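Local coordinates for Lpg0393 helical bundle domain-containing protein (Legionella pneumophila subsp. pneumophila str. Philadelphia 1, PDB 4R0G) that acts as a guanine-nucleotide exchange factor for the small GTPases Rab5, Rab21 and Rab22, probably through its VPS9-like domain, at residues R202-L207 with E220-Y224. Residues are numbered along the deposited sequence.
Sequences RLAKYL and EIAVY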
ATOM      1  N   ARG A 202       6.702 -10.110 -19.121  1.00 44.03           N
ATOM      2  CA  ARG A 202       5.681 -10.069 -20.146  1.00 47.29           C
ATOM      3  C   ARG A 202       4.322 -10.249 -19.513  1.00 42.26           C
ATOM      4  O   ARG A 202       3.367  -9.612 -19.912  1.00 46.38           O
ATOM      5  CB  ARG A 202       5.953 -11.113 -21.237  1.00 48.68           C
ATOM      6  CG  ARG A 202       7.144 -10.740 -22.090  1.00 48.90           C
ATOM      7  CD  ARG A 202       7.828 -11.946 -22.650  1.00 53.80           C
ATOM      8  NE  ARG A 202       6.858 -12.871 -23.211  1.00 60.95           N
ATOM      9  CZ  ARG A 202       7.015 -14.188 -23.215  1.00 59.92           C
ATOM     10  NH1 ARG A 202       8.121 -14.713 -22.694  1.00 48.56           N
ATOM     11  NH2 ARG A 202       6.063 -14.960 -23.735  1.00 62.57           N
ATOM     12  N   LEU A 203       4.244 -11.120 -18.519  1.00 42.87           N
ATOM     13  CA  LEU A 203       3.036 -11.259 -17.722  1.00 47.36           C
ATOM     14  C   LEU A 203       2.669  -9.913 -17.071  1.00 47.62           C
ATOM     15  O   LEU A 203       1.522  -9.475 -17.144  1.00 40.95           O
ATOM     16  CB  LEU A 203       3.207 -12.350 -16.667  1.00 42.74           C
ATOM     17  CG  LEU A 203       2.079 -12.404 -15.626  1.00 47.12           C
ATOM     18  CD1 LEU A 203       0.789 -12.952 -16.217  1.00 33.94           C
ATOM     19  CD2 LEU A 203       2.532 -13.199 -14.356  1.00 48.02           C
ATOM     20  N   ALA A 204       3.656  -9.260 -16.465  1.00 42.25           N
ATOM     21  CA  ALA A 204       3.450  -7.938 -15.892  1.00 40.20           C
ATOM     22  C   ALA A 204       2.900  -6.970 -16.951  1.00 53.08           C
ATOM     23  O   ALA A 204       1.926  -6.232 -16.696  1.00 47.93           O
ATOM     24  CB  ALA A 204       4.726  -7.426 -15.332  1.00 41.76           C
ATOM     25  N   LYS A 205       3.525  -6.996 -18.135  1.00 51.40           N
ATOM     26  CA  LYS A 205       3.114  -6.158 -19.262  1.00 50.06           C
ATOM     27  C   LYS A 205       1.697  -6.483 -19.743  1.00 53.32           C
ATOM     28  O   LYS A 205       0.917  -5.573 -20.045  1.00 58.46           O
ATOM     29  CB  LYS A 205       4.118  -6.247 -20.422  1.00 41.52           C
ATOM     30  N   TYR A 206       1.363  -7.771 -19.845  1.00 53.56           N
ATOM     31  CA  TYR A 206       0.036  -8.153 -20.324  1.00 51.56           C
ATOM     32  C   TYR A 206      -1.012  -7.642 -19.336  1.00 49.81           C
ATOM     33  O   TYR A 206      -2.024  -7.059 -19.714  1.00 49.30           O
ATOM     34  CB  TYR A 206      -0.101  -9.678 -20.533  1.00 47.41           C
ATOM     35  CG  TYR A 206      -1.551 -10.088 -20.703  1.00 54.73           C
ATOM     36  CD1 TYR A 206      -2.176 -10.011 -21.942  1.00 54.97           C
ATOM     37  CD2 TYR A 206      -2.314 -10.516 -19.615  1.00 53.45           C
ATOM     38  CE1 TYR A 206      -3.526 -10.362 -22.100  1.00 56.13           C
ATOM     39  CE2 TYR A 206      -3.673 -10.863 -19.768  1.00 52.68           C
ATOM     40  CZ  TYR A 206      -4.265 -10.784 -21.009  1.00 54.48           C
ATOM     41  OH  TYR A 206      -5.594 -11.132 -21.159  1.00 55.64           O
ATOM     42  N   LEU A 207      -0.746  -7.859 -18.061  1.00 45.22           N
ATOM     43  CA  LEU A 207      -1.694  -7.504 -17.038  1.00 47.87           C
ATOM     44  C   LEU A 207      -1.834  -5.993 -16.885  1.00 51.30           C
ATOM     45  O   LEU A 207      -2.812  -5.517 -16.328  1.00 54.85           O
ATOM     46  CB  LEU A 207      -1.268  -8.108 -15.708  1.00 49.61           C
ATOM     47  CG  LEU A 207      -2.209  -9.026 -14.934  1.00 45.01           C
ATOM     48  CD1 LEU A 207      -1.721  -9.046 -13.522  1.00 50.25           C
ATOM     49  CD2 LEU A 207      -3.631  -8.532 -14.936  1.00 47.93           C
ATOM     50  N   GLU A 220      -4.861 -16.188 -20.226  1.00 54.03           N
ATOM     51  CA  GLU A 220      -3.461 -15.765 -20.507  1.00 49.13           C
ATOM     52  C   GLU A 220      -2.563 -15.956 -19.286  1.00 50.08           C
ATOM     53  O   GLU A 220      -1.483 -16.549 -19.398  1.00 48.21           O
ATOM     54  CB  GLU A 220      -3.335 -14.320 -21.016  1.00 46.20           C
ATOM     55  CG  GLU A 220      -3.179 -14.147 -22.540  1.00 57.40           C
ATOM     56  CD  GLU A 220      -1.912 -14.789 -23.163  1.00 62.27           C
ATOM     57  OE1 GLU A 220      -0.807 -14.242 -22.973  1.00 55.56           O
ATOM     58  OE2 GLU A 220      -2.023 -15.817 -23.883  1.00 61.80           O
ATOM     59  N   ILE A 221      -3.019 -15.458 -18.130  1.00 47.51           N
ATOM     60  CA  ILE A 221      -2.291 -15.627 -16.885  1.00 40.55           C
ATOM     61  C   ILE A 221      -1.885 -17.086 -16.698  1.00 47.99           C
ATOM     62  O   ILE A 221      -0.716 -17.400 -16.434  1.00 51.39           O
ATOM     63  CB  ILE A 221      -3.120 -15.170 -15.678  1.00 37.74           C
ATOM     64  CG1 ILE A 221      -3.397 -13.678 -15.795  1.00 39.84           C
ATOM     65  CG2 ILE A 221      -2.374 -15.477 -14.375  1.00 35.13           C
ATOM     66  CD1 ILE A 221      -3.801 -13.012 -14.520  1.00 37.34           C
ATOM     67  N   ALA A 222      -2.857 -17.977 -16.852  1.00 48.77           N
ATOM     68  CA  ALA A 222      -2.590 -19.403 -16.790  1.00 47.17           C
ATOM     69  C   ALA A 222      -1.499 -19.832 -17.792  1.00 44.18           C
ATOM     70  O   ALA A 222      -0.657 -20.657 -17.458  1.00 48.38           O
ATOM     71  CB  ALA A 222      -3.853 -20.172 -16.998  1.00 44.21           C
ATOM     72  N   VAL A 223      -1.482 -19.258 -18.993  1.00 41.98           N
ATOM     73  CA  VAL A 223      -0.475 -19.645 -19.990  1.00 47.89           C
ATOM     74  C   VAL A 223       0.950 -19.281 -19.523  1.00 55.07           C
ATOM     75  O   VAL A 223       1.900 -20.083 -19.679  1.00 48.15           O
ATOM     76  CB  VAL A 223      -0.742 -19.044 -21.414  1.00 48.15           C
ATOM     77  CG1 VAL A 223       0.306 -19.540 -22.375  1.00 55.11           C
ATOM     78  CG2 VAL A 223      -2.097 -19.414 -21.920  1.00 37.69           C
ATOM     79  N   TYR A 224       1.084 -18.079 -18.951  1.00 47.12           N
ATOM     80  CA  TYR A 224       2.346 -17.644 -18.369  1.00 42.55           C
ATOM     81  C   TYR A 224       2.722 -18.512 -17.182  1.00 48.93           C
ATOM     82  O   TYR A 224       3.848 -19.023 -17.100  1.00 51.87           O
ATOM     83  CB  TYR A 224       2.285 -16.172 -17.929  1.00 45.10           C
ATOM     84  CG  TYR A 224       2.433 -15.176 -19.068  1.00 43.92           C
ATOM     85  CD1 TYR A 224       3.636 -15.025 -19.718  1.00 44.75           C
ATOM     86  CD2 TYR A 224       1.372 -14.380 -19.471  1.00 37.77           C
ATOM     87  CE1 TYR A 224       3.785 -14.123 -20.755  1.00 48.71           C
ATOM     88  CE2 TYR A 224       1.508 -13.475 -20.501  1.00 41.74           C
ATOM     89  CZ  TYR A 224       2.726 -13.346 -21.142  1.00 47.55           C
ATOM     90  OH  TYR A 224       2.901 -12.456 -22.188  1.00 42.87           O
TER
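Start with Y224, the residue most covered here: its ring reaches across from helix 215-229 and lies along the flank of helix 193-208. L203 packs on one face of that ring, its CB 4.0 Å from the ring centroid of Y224 in a CH-pi contact, while L203 CD1 comes within 3.6 Å of Y224 CD2. At the tip, Y224 OH sits 3.5 Å from R202 CB, and Y224 CE1 lies over one face of the R202 guanidinium; K227 makes a cation-pi contact with the same tyrosine. The two helices are neighbours in sequence and form an antiparallel helical hairpin within the helical bundle domain, their local axes 10.4 Å apart at 174°, and no hydrogen bond joins the two segments. Helix 155-183 packs against one side of this hairpin, where L203 and L207 both touch I175, and L207 and I221 meet L171. Between the two helices, L207 CG approaches I221 CD1 at 4.3 Å. One turn along from R202, Y206 repeats the aromatic theme in the opposite direction, with E220 CB 3.9 Å from the Y206 ring centroid and over its face.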